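Local structure of 450aa long hypothetical fmu protein (Pyrococcus horikoshii, 2YXL) at residues A[24-32]-A[348-356]; A[160-168]-A[390-398]. The protein probably methylates carbon 5 of cytosine in RNA, using S-adenosylmethionine as methyl donor. All coordinates share one frame; numbering follows the deposited sequence.

Contact 1 of 2, residues A[24-32]-A[348-356]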
ATOM      1  N   LEU A  24      -7.017 -11.318   9.748  1.00 34.55           N
ATOM      2  CA  LEU A  24      -7.472 -11.102   8.374  1.00 35.02           C
ATOM      3  C   LEU A  24      -6.459 -10.324   7.542  1.00 35.31           C
ATOM      4  O   LEU A  24      -6.413 -10.474   6.320  1.00 35.41           O
ATOM      5  CB  LEU A  24      -8.839 -10.414   8.334  1.00 34.95           C
ATOM      6  CG  LEU A  24     -10.072 -11.191   8.812  1.00 35.27           C
ATOM      7  CD1 LEU A  24     -11.292 -10.290   8.727  1.00 35.69           C
ATOM      8  CD2 LEU A  24     -10.302 -12.475   8.026  1.00 34.81           C
ATOM      9  N   GLY A  25      -5.646  -9.509   8.210  1.00 35.73           N
ATOM     10  CA  GLY A  25      -4.598  -8.725   7.555  1.00 36.33           C
ATOM     11  C   GLY A  25      -3.533  -9.583   6.902  1.00 36.86           C
ATOM     12  O   GLY A  25      -2.772  -9.114   6.056  1.00 36.86           O
ATOM     13  N   GLU A  26      -3.487 -10.850   7.302  1.00 37.38           N
ATOM     14  CA  GLU A  26      -2.524 -11.799   6.780  1.00 37.90           C
ATOM     15  C   GLU A  26      -2.972 -12.336   5.424  1.00 38.24           C
ATOM     16  O   GLU A  26      -2.138 -12.693   4.593  1.00 38.48           O
ATOM     17  CB  GLU A  26      -2.349 -12.946   7.771  1.00 37.84           C
ATOM     18  CG  GLU A  26      -0.955 -13.520   7.824  1.00 38.34           C
ATOM     19  CD  GLU A  26      -0.744 -14.432   9.018  1.00 39.31           C
ATOM     20  OE1 GLU A  26      -1.590 -15.324   9.253  1.00 38.87           O
ATOM     21  OE2 GLU A  26       0.277 -14.259   9.720  1.00 40.21           O
ATOM     22  N   ILE A  27      -4.286 -12.377   5.203  1.00 38.62           N
ATOM     23  CA  ILE A  27      -4.850 -12.953   3.975  1.00 39.00           C
ATOM     24  C   ILE A  27      -5.548 -11.943   3.060  1.00 39.32           C
ATOM     25  O   ILE A  27      -5.767 -12.223   1.879  1.00 39.59           O
ATOM     26  CB  ILE A  27      -5.804 -14.149   4.266  1.00 39.01           C
ATOM     27  CG1 ILE A  27      -6.943 -13.737   5.213  1.00 39.37           C
ATOM     28  CG2 ILE A  27      -5.012 -15.339   4.814  1.00 39.04           C
ATOM     29  CD1 ILE A  27      -8.033 -14.799   5.398  1.00 39.08           C
ATOM     30  N   ILE A  28      -5.895 -10.776   3.594  1.00 39.57           N
ATOM     31  CA  ILE A  28      -6.509  -9.723   2.786  1.00 39.78           C
ATOM     32  C   ILE A  28      -5.551  -8.539   2.638  1.00 39.98           C
ATOM     33  O   ILE A  28      -5.157  -7.916   3.626  1.00 40.02           O
ATOM     34  CB  ILE A  28      -7.884  -9.274   3.351  1.00 39.81           C
ATOM     35  CG1 ILE A  28      -8.868 -10.452   3.351  1.00 39.80           C
ATOM     36  CG2 ILE A  28      -8.444  -8.096   2.546  1.00 39.59           C
ATOM     37  CD1 ILE A  28     -10.133 -10.224   4.164  1.00 39.82           C
ATOM     38  N   LYS A  29      -5.175  -8.254   1.394  1.00 40.20           N
ATOM     39  CA  LYS A  29      -4.259  -7.161   1.082  1.00 40.52           C
ATOM     40  C   LYS A  29      -4.914  -6.172   0.117  1.00 40.69           C
ATOM     41  O   LYS A  29      -5.604  -6.590  -0.814  1.00 40.83           O
ATOM     42  CB  LYS A  29      -2.946  -7.698   0.488  1.00 40.57           C
ATOM     43  CG  LYS A  29      -2.117  -8.586   1.424  1.00 40.97           C
ATOM     44  CD  LYS A  29      -1.652  -7.848   2.685  1.00 41.27           C
ATOM     45  CE  LYS A  29      -0.704  -8.717   3.500  1.00 41.75           C
ATOM     46  NZ  LYS A  29      -0.444  -8.173   4.866  1.00 41.81           N
ATOM     47  N   PRO A  30      -4.715  -4.855   0.338  1.00 40.84           N
ATOM     48  CA  PRO A  30      -3.981  -4.265   1.463  1.00 40.85           C
ATOM     49  C   PRO A  30      -4.744  -4.419   2.777  1.00 40.97           C
ATOM     50  O   PRO A  30      -5.976  -4.500   2.770  1.00 40.96           O
ATOM     51  CB  PRO A  30      -3.860  -2.793   1.068  1.00 40.88           C
ATOM     52  CG  PRO A  30      -5.009  -2.546   0.157  1.00 40.91           C
ATOM     53  CD  PRO A  30      -5.228  -3.825  -0.585  1.00 40.76           C
ATOM     54  N   SER A  31      -4.007  -4.457   3.885  1.00 41.16           N
ATOM     55  CA  SER A  31      -4.557  -4.793   5.205  1.00 41.39           C
ATOM     56  C   SER A  31      -5.641  -3.838   5.736  1.00 41.43           C
ATOM     57  O   SER A  31      -6.359  -4.176   6.678  1.00 41.39           O
ATOM     58  CB  SER A  31      -3.428  -4.942   6.231  1.00 41.40           C
ATOM     59  OG  SER A  31      -2.691  -3.736   6.358  1.00 41.98           O
ATOM     60  N   GLN A  32      -5.746  -2.657   5.132  1.00 41.49           N
ATOM     61  CA  GLN A  32      -6.800  -1.693   5.462  1.00 41.65           C
ATOM     62  C   GLN A  32      -8.196  -2.293   5.290  1.00 41.48           C
ATOM     63  O   GLN A  32      -9.078  -2.065   6.119  1.00 41.41           O
ATOM     64  CB  GLN A  32      -6.669  -0.429   4.604  1.00 41.73           C
ATOM     65  CG  GLN A  32      -5.588   0.548   5.060  1.00 42.65           C
ATOM     66  CD  GLN A  32      -4.202   0.280   4.461  1.00 44.25           C
ATOM     67  OE1 GLN A  32      -3.256   1.033   4.716  1.00 44.69           O
ATOM     68  NE2 GLN A  32      -4.078  -0.782   3.665  1.00 44.21           N
ATOM     69  N   LYS A 348       2.807   3.240   4.458  1.00 34.76           N
ATOM     70  CA  LYS A 348       1.368   3.048   4.303  1.00 35.12           C
ATOM     71  C   LYS A 348       0.935   1.628   4.688  1.00 34.81           C
ATOM     72  O   LYS A 348      -0.071   1.449   5.381  1.00 34.91           O
ATOM     73  CB  LYS A 348       0.965   3.369   2.859  1.00 35.24           C
ATOM     74  CG  LYS A 348      -0.527   3.301   2.570  1.00 36.20           C
ATOM     75  CD  LYS A 348      -0.791   3.331   1.067  1.00 36.19           C
ATOM     76  CE  LYS A 348      -2.286   3.306   0.767  1.00 37.58           C
ATOM     77  NZ  LYS A 348      -2.556   3.694  -0.646  1.00 38.42           N
ATOM     78  N   ASN A 349       1.683   0.627   4.224  1.00 34.55           N
ATOM     79  CA  ASN A 349       1.456  -0.768   4.612  1.00 34.29           C
ATOM     80  C   ASN A 349       2.692  -1.296   5.329  1.00 34.12           C
ATOM     81  O   ASN A 349       3.522  -1.979   4.724  1.00 34.09           O
ATOM     82  CB  ASN A 349       1.141  -1.645   3.399  1.00 34.34           C
ATOM     83  CG  ASN A 349      -0.009  -1.118   2.575  1.00 34.48           C
ATOM     84  OD1 ASN A 349      -1.163  -1.138   3.006  1.00 34.78           O
ATOM     85  ND2 ASN A 349       0.298  -0.662   1.366  1.00 34.72           N
ATOM     86  N   PRO A 350       2.814  -0.991   6.630  1.00 33.92           N
ATOM     87  CA  PRO A 350       4.070  -1.199   7.347  1.00 33.82           C
ATOM     88  C   PRO A 350       4.563  -2.648   7.371  1.00 33.76           C
ATOM     89  O   PRO A 350       5.773  -2.876   7.373  1.00 33.66           O
ATOM     90  CB  PRO A 350       3.749  -0.705   8.760  1.00 33.79           C
ATOM     91  CG  PRO A 350       2.582   0.207   8.587  1.00 33.81           C
ATOM     92  CD  PRO A 350       1.777  -0.430   7.512  1.00 33.71           C
ATOM     93  N   GLU A 351       3.642  -3.608   7.370  1.00 33.70           N
ATOM     94  CA  GLU A 351       4.013  -5.025   7.471  1.00 33.75           C
ATOM     95  C   GLU A 351       4.819  -5.554   6.279  1.00 33.79           C
ATOM     96  O   GLU A 351       5.517  -6.563   6.404  1.00 33.79           O
ATOM     97  CB  GLU A 351       2.784  -5.910   7.737  1.00 33.69           C
ATOM     98  CG  GLU A 351       1.858  -6.135   6.545  1.00 33.73           C
ATOM     99  CD  GLU A 351       0.795  -5.060   6.377  1.00 34.02           C
ATOM    100  OE1 GLU A 351       1.016  -3.898   6.789  1.00 34.40           O
ATOM    101  OE2 GLU A 351      -0.272  -5.385   5.819  1.00 34.23           O
ATOM    102  N   LEU A 352       4.739  -4.857   5.144  1.00 33.80           N
ATOM    103  CA  LEU A 352       5.457  -5.254   3.931  1.00 33.97           C
ATOM    104  C   LEU A 352       6.969  -5.334   4.120  1.00 33.98           C
ATOM    105  O   LEU A 352       7.629  -6.179   3.502  1.00 33.93           O
ATOM    106  CB  LEU A 352       5.110  -4.341   2.748  1.00 33.98           C
ATOM    107  CG  LEU A 352       3.720  -4.516   2.121  1.00 34.58           C
ATOM    108  CD1 LEU A 352       3.561  -3.618   0.908  1.00 35.25           C
ATOM    109  CD2 LEU A 352       3.443  -5.968   1.740  1.00 35.27           C
ATOM    110  N   ARG A 353       7.507  -4.476   4.985  1.00 33.94           N
ATOM    111  CA  ARG A 353       8.936  -4.481   5.290  1.00 34.15           C
ATOM    112  C   ARG A 353       9.410  -5.836   5.828  1.00 34.83           C
ATOM    113  O   ARG A 353      10.577  -6.190   5.683  1.00 34.95           O
ATOM    114  CB  ARG A 353       9.293  -3.352   6.267  1.00 34.09           C
ATOM    115  CG  ARG A 353       8.846  -3.591   7.709  1.00 33.85           C
ATOM    116  CD  ARG A 353       9.030  -2.370   8.586  1.00 33.40           C
ATOM    117  NE  ARG A 353       8.134  -1.277   8.220  1.00 31.89           N
ATOM    118  CZ  ARG A 353       8.193  -0.049   8.734  1.00 31.41           C
ATOM    119  NH1 ARG A 353       7.332   0.878   8.332  1.00 30.03           N
ATOM    120  NH2 ARG A 353       9.109   0.256   9.648  1.00 30.58           N
ATOM    121  N   TRP A 354       8.494  -6.590   6.434  1.00 35.52           N
ATOM    122  CA  TRP A 354       8.815  -7.895   7.005  1.00 36.34           C
ATOM    123  C   TRP A 354       8.520  -9.060   6.054  1.00 37.32           C
ATOM    124  O   TRP A 354       9.144 -10.115   6.151  1.00 37.28           O
ATOM    125  CB  TRP A 354       8.091  -8.088   8.342  1.00 35.82           C
ATOM    126  CG  TRP A 354       8.452  -7.039   9.343  1.00 35.57           C
ATOM    127  CD1 TRP A 354       7.669  -5.998   9.760  1.00 35.04           C
ATOM    128  CD2 TRP A 354       9.700  -6.900  10.031  1.00 34.97           C
ATOM    129  NE1 TRP A 354       8.347  -5.231  10.672  1.00 34.51           N
ATOM    130  CE2 TRP A 354       9.597  -5.759  10.858  1.00 34.67           C
ATOM    131  CE3 TRP A 354      10.895  -7.633  10.035  1.00 34.69           C
ATOM    132  CZ2 TRP A 354      10.640  -5.334  11.683  1.00 34.80           C
ATOM    133  CZ3 TRP A 354      11.934  -7.210  10.856  1.00 35.09           C
ATOM    134  CH2 TRP A 354      11.798  -6.068  11.668  1.00 35.13           C
ATOM    135  N   ARG A 355       7.577  -8.858   5.138  1.00 38.72           N
ATOM    136  CA  ARG A 355       7.168  -9.908   4.201  1.00 40.12           C
ATOM    137  C   ARG A 355       8.016  -9.931   2.929  1.00 40.71           C
ATOM    138  O   ARG A 355       8.033 -10.930   2.210  1.00 40.87           O
ATOM    139  CB  ARG A 355       5.677  -9.788   3.846  1.00 40.33           C
ATOM    140  CG  ARG A 355       4.748  -9.572   5.050  1.00 41.58           C
ATOM    141  CD  ARG A 355       3.675 -10.658   5.159  1.00 43.48           C
ATOM    142  NE  ARG A 355       2.893 -10.832   3.932  1.00 44.10           N
ATOM    143  CZ  ARG A 355       1.996 -11.799   3.738  1.00 44.27           C
ATOM    144  NH1 ARG A 355       1.342 -11.869   2.587  1.00 44.74           N
ATOM    145  NH2 ARG A 355       1.747 -12.698   4.687  1.00 43.41           N
ATOM    146  N   LEU A 356       8.722  -8.833   2.665  1.00 41.56           N
ATOM    147  CA  LEU A 356       9.576  -8.709   1.482  1.00 42.36           C
ATOM    148  C   LEU A 356      10.827  -9.579   1.520  1.00 42.88           C
ATOM    149  O   LEU A 356      11.470  -9.719   2.561  1.00 42.89           O
ATOM    150  CB  LEU A 356       9.983  -7.253   1.247  1.00 42.41           C
ATOM    151  CG  LEU A 356       9.156  -6.465   0.233  1.00 43.15           C
ATOM    152  CD1 LEU A 356       9.688  -5.046   0.115  1.00 43.56           C
ATOM    153  CD2 LEU A 356       9.159  -7.165  -1.127  1.00 44.05           C
TER

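Contact 2 of 2, residues A[160-168]-A[390-398]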
ATOM      1  N   TRP A 160      18.624  -6.738   6.495  1.00 37.93           N
ATOM      2  CA  TRP A 160      18.870  -6.751   5.049  1.00 37.55           C
ATOM      3  C   TRP A 160      18.278  -5.522   4.359  1.00 37.49           C
ATOM      4  O   TRP A 160      18.879  -4.991   3.422  1.00 37.52           O
ATOM      5  CB  TRP A 160      18.345  -8.042   4.402  1.00 37.34           C
ATOM      6  CG  TRP A 160      16.855  -8.063   4.145  1.00 37.10           C
ATOM      7  CD1 TRP A 160      15.891  -8.569   4.967  1.00 36.81           C
ATOM      8  CD2 TRP A 160      16.171  -7.557   2.987  1.00 36.88           C
ATOM      9  NE1 TRP A 160      14.648  -8.409   4.396  1.00 36.77           N
ATOM     10  CE2 TRP A 160      14.792  -7.791   3.182  1.00 36.82           C
ATOM     11  CE3 TRP A 160      16.593  -6.927   1.805  1.00 36.89           C
ATOM     12  CZ2 TRP A 160      13.826  -7.418   2.238  1.00 36.75           C
ATOM     13  CZ3 TRP A 160      15.633  -6.556   0.867  1.00 36.72           C
ATOM     14  CH2 TRP A 160      14.265  -6.804   1.091  1.00 36.87           C
ATOM     15  N   LEU A 161      17.106  -5.085   4.823  1.00 37.33           N
ATOM     16  CA  LEU A 161      16.436  -3.914   4.267  1.00 37.27           C
ATOM     17  C   LEU A 161      17.192  -2.649   4.648  1.00 37.35           C
ATOM     18  O   LEU A 161      17.454  -1.801   3.794  1.00 37.40           O
ATOM     19  CB  LEU A 161      14.987  -3.821   4.757  1.00 37.17           C
ATOM     20  CG  LEU A 161      13.869  -3.378   3.797  1.00 37.04           C
ATOM     21  CD1 LEU A 161      12.779  -2.644   4.565  1.00 36.36           C
ATOM     22  CD2 LEU A 161      14.349  -2.523   2.619  1.00 36.42           C
ATOM     23  N   ILE A 162      17.543  -2.536   5.929  1.00 37.46           N
ATOM     24  CA  ILE A 162      18.334  -1.412   6.438  1.00 37.58           C
ATOM     25  C   ILE A 162      19.616  -1.244   5.626  1.00 37.81           C
ATOM     26  O   ILE A 162      19.970  -0.130   5.233  1.00 37.91           O
ATOM     27  CB  ILE A 162      18.679  -1.596   7.937  1.00 37.56           C
ATOM     28  CG1 ILE A 162      17.398  -1.599   8.780  1.00 37.53           C
ATOM     29  CG2 ILE A 162      19.659  -0.517   8.405  1.00 37.23           C
ATOM     30  CD1 ILE A 162      17.595  -2.018  10.229  1.00 37.46           C
ATOM     31  N   GLU A 163      20.292  -2.363   5.371  1.00 38.09           N
ATOM     32  CA  GLU A 163      21.513  -2.378   4.576  1.00 38.42           C
ATOM     33  C   GLU A 163      21.238  -1.921   3.143  1.00 38.31           C
ATOM     34  O   GLU A 163      21.956  -1.075   2.604  1.00 38.36           O
ATOM     35  CB  GLU A 163      22.130  -3.783   4.588  1.00 38.64           C
ATOM     36  CG  GLU A 163      23.646  -3.813   4.387  1.00 39.59           C
ATOM     37  CD  GLU A 163      24.413  -3.175   5.543  1.00 40.81           C
ATOM     38  OE1 GLU A 163      25.386  -2.436   5.270  1.00 41.25           O
ATOM     39  OE2 GLU A 163      24.043  -3.406   6.716  1.00 40.94           O
ATOM     40  N   ARG A 164      20.183  -2.472   2.546  1.00 38.27           N
ATOM     41  CA  ARG A 164      19.798  -2.160   1.169  1.00 38.28           C
ATOM     42  C   ARG A 164      19.389  -0.694   0.988  1.00 38.12           C
ATOM     43  O   ARG A 164      19.698  -0.090  -0.038  1.00 38.14           O
ATOM     44  CB  ARG A 164      18.677  -3.101   0.708  1.00 38.42           C
ATOM     45  CG  ARG A 164      18.488  -3.203  -0.802  1.00 39.03           C
ATOM     46  CD  ARG A 164      19.618  -3.969  -1.475  1.00 40.35           C
ATOM     47  NE  ARG A 164      19.315  -4.257  -2.876  1.00 41.17           N
ATOM     48  CZ  ARG A 164      18.838  -5.418  -3.321  1.00 41.61           C
ATOM     49  NH1 ARG A 164      18.612  -6.424  -2.481  1.00 41.63           N
ATOM     50  NH2 ARG A 164      18.594  -5.577  -4.614  1.00 41.94           N
ATOM     51  N   VAL A 165      18.703  -0.128   1.983  1.00 37.95           N
ATOM     52  CA  VAL A 165      18.341   1.294   1.971  1.00 37.77           C
ATOM     53  C   VAL A 165      19.592   2.175   2.102  1.00 37.81           C
ATOM     54  O   VAL A 165      19.722   3.179   1.394  1.00 37.79           O
ATOM     55  CB  VAL A 165      17.285   1.645   3.062  1.00 37.81           C
ATOM     56  CG1 VAL A 165      17.046   3.149   3.139  1.00 37.56           C
ATOM     57  CG2 VAL A 165      15.967   0.927   2.788  1.00 37.58           C
ATOM     58  N   LYS A 166      20.513   1.786   2.986  1.00 37.78           N
ATOM     59  CA  LYS A 166      21.792   2.496   3.148  1.00 37.84           C
ATOM     60  C   LYS A 166      22.585   2.608   1.846  1.00 37.57           C
ATOM     61  O   LYS A 166      23.217   3.632   1.591  1.00 37.60           O
ATOM     62  CB  LYS A 166      22.657   1.855   4.239  1.00 37.87           C
ATOM     63  CG  LYS A 166      22.527   2.516   5.604  1.00 38.17           C
ATOM     64  CD  LYS A 166      23.355   1.791   6.658  1.00 38.26           C
ATOM     65  CE  LYS A 166      23.088   2.353   8.051  1.00 38.81           C
ATOM     66  NZ  LYS A 166      23.805   1.601   9.121  1.00 38.45           N
ATOM     67  N   GLY A 167      22.537   1.558   1.028  1.00 37.38           N
ATOM     68  CA  GLY A 167      23.189   1.557  -0.284  1.00 37.04           C
ATOM     69  C   GLY A 167      22.544   2.497  -1.291  1.00 36.84           C
ATOM     70  O   GLY A 167      23.134   2.802  -2.330  1.00 36.86           O
ATOM     71  N   ILE A 168      21.331   2.955  -0.981  1.00 36.63           N
ATOM     72  CA  ILE A 168      20.574   3.841  -1.865  1.00 36.26           C
ATOM     73  C   ILE A 168      20.556   5.286  -1.353  1.00 36.09           C
ATOM     74  O   ILE A 168      20.724   6.222  -2.134  1.00 35.98           O
ATOM     75  CB  ILE A 168      19.119   3.324  -2.082  1.00 36.29           C
ATOM     76  CG1 ILE A 168      19.136   1.904  -2.662  1.00 36.04           C
ATOM     77  CG2 ILE A 168      18.329   4.267  -2.996  1.00 36.22           C
ATOM     78  CD1 ILE A 168      17.798   1.194  -2.636  1.00 36.10           C
ATOM     79  N   CYS A 390       6.087   1.556  -7.418  1.00 33.80           N
ATOM     80  CA  CYS A 390       6.129   2.123  -6.078  1.00 34.48           C
ATOM     81  C   CYS A 390       7.184   1.380  -5.262  1.00 34.38           C
ATOM     82  O   CYS A 390       6.953   0.976  -4.125  1.00 34.54           O
ATOM     83  CB  CYS A 390       4.752   2.096  -5.416  1.00 34.55           C
ATOM     84  SG  CYS A 390       3.933   0.511  -5.518  1.00 36.85           S
ATOM     85  N   SER A 391       8.348   1.203  -5.880  1.00 34.53           N
ATOM     86  CA  SER A 391       9.492   0.552  -5.259  1.00 34.49           C
ATOM     87  C   SER A 391      10.656   1.534  -5.191  1.00 34.61           C
ATOM     88  O   SER A 391      10.773   2.425  -6.030  1.00 34.39           O
ATOM     89  CB  SER A 391       9.895  -0.689  -6.057  1.00 34.35           C
ATOM     90  OG  SER A 391      11.146  -1.193  -5.621  1.00 34.07           O
ATOM     91  N   ILE A 392      11.515   1.362  -4.191  1.00 34.82           N
ATOM     92  CA  ILE A 392      12.678   2.232  -4.025  1.00 35.13           C
ATOM     93  C   ILE A 392      13.970   1.592  -4.532  1.00 35.18           C
ATOM     94  O   ILE A 392      15.019   2.239  -4.555  1.00 35.28           O
ATOM     95  CB  ILE A 392      12.862   2.682  -2.557  1.00 35.21           C
ATOM     96  CG1 ILE A 392      12.952   1.470  -1.626  1.00 35.40           C
ATOM     97  CG2 ILE A 392      11.730   3.638  -2.150  1.00 35.48           C
ATOM     98  CD1 ILE A 392      13.716   1.724  -0.339  1.00 36.24           C
ATOM     99  N   PHE A 393      13.886   0.328  -4.941  1.00 35.18           N
ATOM    100  CA  PHE A 393      15.060  -0.425  -5.367  1.00 35.27           C
ATOM    101  C   PHE A 393      15.490  -0.082  -6.787  1.00 35.43           C
ATOM    102  O   PHE A 393      14.659  -0.002  -7.697  1.00 35.52           O
ATOM    103  CB  PHE A 393      14.811  -1.933  -5.249  1.00 35.20           C
ATOM    104  CG  PHE A 393      14.481  -2.394  -3.854  1.00 35.02           C
ATOM    105  CD1 PHE A 393      13.355  -3.179  -3.620  1.00 35.17           C
ATOM    106  CD2 PHE A 393      15.293  -2.049  -2.776  1.00 34.84           C
ATOM    107  CE1 PHE A 393      13.041  -3.622  -2.334  1.00 34.70           C
ATOM    108  CE2 PHE A 393      14.985  -2.483  -1.485  1.00 34.80           C
ATOM    109  CZ  PHE A 393      13.858  -3.272  -1.267  1.00 34.86           C
ATOM    110  N   LYS A 394      16.793   0.113  -6.968  1.00 35.59           N
ATOM    111  CA  LYS A 394      17.365   0.401  -8.283  1.00 35.76           C
ATOM    112  C   LYS A 394      17.123  -0.739  -9.270  1.00 35.84           C
ATOM    113  O   LYS A 394      16.917  -0.492 -10.457  1.00 35.83           O
ATOM    114  CB  LYS A 394      18.865   0.695  -8.173  1.00 35.78           C
ATOM    115  CG  LYS A 394      19.192   2.042  -7.544  1.00 35.91           C
ATOM    116  CD  LYS A 394      20.667   2.144  -7.192  1.00 36.15           C
ATOM    117  CE  LYS A 394      20.955   3.404  -6.392  1.00 36.47           C
ATOM    118  NZ  LYS A 394      22.357   3.435  -5.884  1.00 36.58           N
ATOM    119  N   GLU A 395      17.136  -1.974  -8.765  1.00 35.98           N
ATOM    120  CA  GLU A 395      16.918  -3.180  -9.579  1.00 36.18           C
ATOM    121  C   GLU A 395      15.605  -3.178 -10.359  1.00 36.00           C
ATOM    122  O   GLU A 395      15.538  -3.710 -11.467  1.00 36.11           O
ATOM    123  CB  GLU A 395      16.991  -4.438  -8.711  1.00 36.32           C
ATOM    124  CG  GLU A 395      18.375  -5.083  -8.633  1.00 37.63           C
ATOM    125  CD  GLU A 395      19.397  -4.249  -7.869  1.00 39.01           C
ATOM    126  OE1 GLU A 395      20.607  -4.457  -8.098  1.00 39.69           O
ATOM    127  OE2 GLU A 395      19.000  -3.395  -7.043  1.00 39.72           O
ATOM    128  N   GLU A 396      14.570  -2.583  -9.773  1.00 35.78           N
ATOM    129  CA  GLU A 396      13.255  -2.519 -10.396  1.00 35.52           C
ATOM    130  C   GLU A 396      13.076  -1.248 -11.214  1.00 35.33           C
ATOM    131  O   GLU A 396      12.140  -1.136 -12.008  1.00 35.09           O
ATOM    132  CB  GLU A 396      12.172  -2.586  -9.325  1.00 35.63           C
ATOM    133  CG  GLU A 396      11.964  -3.961  -8.736  1.00 36.03           C
ATOM    134  CD  GLU A 396      11.124  -3.915  -7.482  1.00 36.87           C
ATOM    135  OE1 GLU A 396       9.892  -4.079  -7.589  1.00 36.79           O
ATOM    136  OE2 GLU A 396      11.693  -3.697  -6.390  1.00 37.27           O
ATOM    137  N   ASN A 397      13.987  -0.299 -11.019  1.00 35.17           N
ATOM    138  CA  ASN A 397      13.839   1.045 -11.557  1.00 35.00           C
ATOM    139  C   ASN A 397      14.908   1.437 -12.578  1.00 35.01           C
ATOM    140  O   ASN A 397      14.762   1.144 -13.768  1.00 34.94           O
ATOM    141  CB  ASN A 397      13.772   2.057 -10.409  1.00 34.98           C
ATOM    142  CG  ASN A 397      12.585   1.823  -9.486  1.00 34.83           C
ATOM    143  OD1 ASN A 397      12.671   2.050  -8.281  1.00 34.71           O
ATOM    144  ND2 ASN A 397      11.470   1.371 -10.050  1.00 34.63           N
ATOM    145  N   GLU A 398      15.971   2.094 -12.111  1.00 34.96           N
ATOM    146  CA  GLU A 398      17.033   2.610 -12.985  1.00 34.89           C
ATOM    147  C   GLU A 398      17.730   1.510 -13.788  1.00 34.79           C
ATOM    148  O   GLU A 398      18.103   1.720 -14.944  1.00 34.79           O
ATOM    149  CB  GLU A 398      18.064   3.414 -12.182  1.00 34.90           C
ATOM    150  CG  GLU A 398      17.589   4.806 -11.749  1.00 34.94           C
ATOM    151  CD  GLU A 398      16.852   4.816 -10.412  1.00 35.03           C
ATOM    152  OE1 GLU A 398      16.588   5.920  -9.891  1.00 34.84           O
ATOM    153  OE2 GLU A 398      16.538   3.733  -9.876  1.00 34.82           O
TER

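Contact 1 of 2, residues A[24-32]-A[348-356]
The connection between helices 12-24 and 32-41 meets the type I turn Asn349-Leu352, in the methyltransferase part of the chain, through Lys29, Ser31 and Gln32 against Glu351 and Asn349. Glu351 OE2 is the focus. Lys29 NZ forms a salt bridge with Glu351 OE2 at 3.0 Å, meeting the anti lone pair of that oxygen, while Ser31 OG donates to the same oxygen at 3.0 Å on the syn side, somewhat out of the carboxylate plane. The Glu351 chain reaches them by bending at its second torsion (chi2 -87°). Lys29 NZ also donates to Gly25 O at 2.8 Å, which ties the ammonium back to its own loop. The guanidinium of Arg355 has Lys29 CE over one face, 3.9 Å from Arg355 NH1. At the other end, Gln32 NE2 donates to Asn349 OD1 at 3.0 Å, fairly straight (160°), with the two amide planes nearly perpendicular (80°). Tyr58 OH of helix 47-75 hydrogen-bonds to Gln32 OE1, so both ends of the amide have a partner. Pro30, preceded by a cis peptide, lies about 7 Å from Pro270 of the predicted cofactor site, and Asn349 about 8 Å from Cys390, the predicted nucleophile, between nearest side-chain atoms. The join is therefore mainly polar: one carboxylate oxygen gathers two donors from the loop, and its negative charge probably offsets the closeness of Lys29 and Arg355.

Contact 2 of 2, residues A[160-168]-A[390-398]
Phe393 forms the apolar centre where helix 159-169 packs against the loop after strand 383-389, its ring reaching four helix residues. Leu161 CD2 lies at the ring edge, 4.0 Å from Phe393 CZ, and Ile168 CD1 comes to the edge too, 4.1 Å from Phe393 CD2. Arg164 contributes its CG, 3.6 Å from Phe393 CE2, and Trp160 CH2 approaches obliquely. Nearby, Val165 CG2 packs on Ile392 CD1 at 3.9 Å. An ST turn (Phe393 N to Ser391 OG, 3.2 Å) constrains the backbone carrying the ring. The loop begins with Cys390, the predicted nucleophile, though the packing lies away from the active site. An alanine at Phe393 is likely to open a gap between Leu161, Arg164 and Ile168, which would lose their common partner. Outward from the ring, Arg164 bends at chi2 (72°), and its NH2 gives a weak but straight bond (3.3 Å, 168°) to Glu395 OE2, which sits at the guanidinium edge, the carboxylate plane turned 82° from it. Glu358, the stronger partner of Arg164, forms a salt bridge with NH1. Hydrophobic in the middle, the contact uses one arginine for both zones: its CG packs against the ring and two carboxylates probably balance its charge.

How the contacts relate
From the N terminus, residues 24-32 come first, then 160-168, 348-356 and 390-398, so the two contacts cross: each closes a long loop that contains one segment of the other. Contact 1 returns the methyltransferase part to the N-terminal helical region, with 315 residues between its segments. Contact 2, with 221 between, joins helix 159-169, in the ferredoxin-like region, to the connection between strand 383-389 and helix 398-407. Their centres are 19 Å apart, yet they meet directly: Leu356 O lies 3.3 Å from Trp160 CZ2, and Arg353 CB packs 3.9 Å from Leu161 CD1. Segment 348-356 thereby touches both joins, one polar, one mostly apolar.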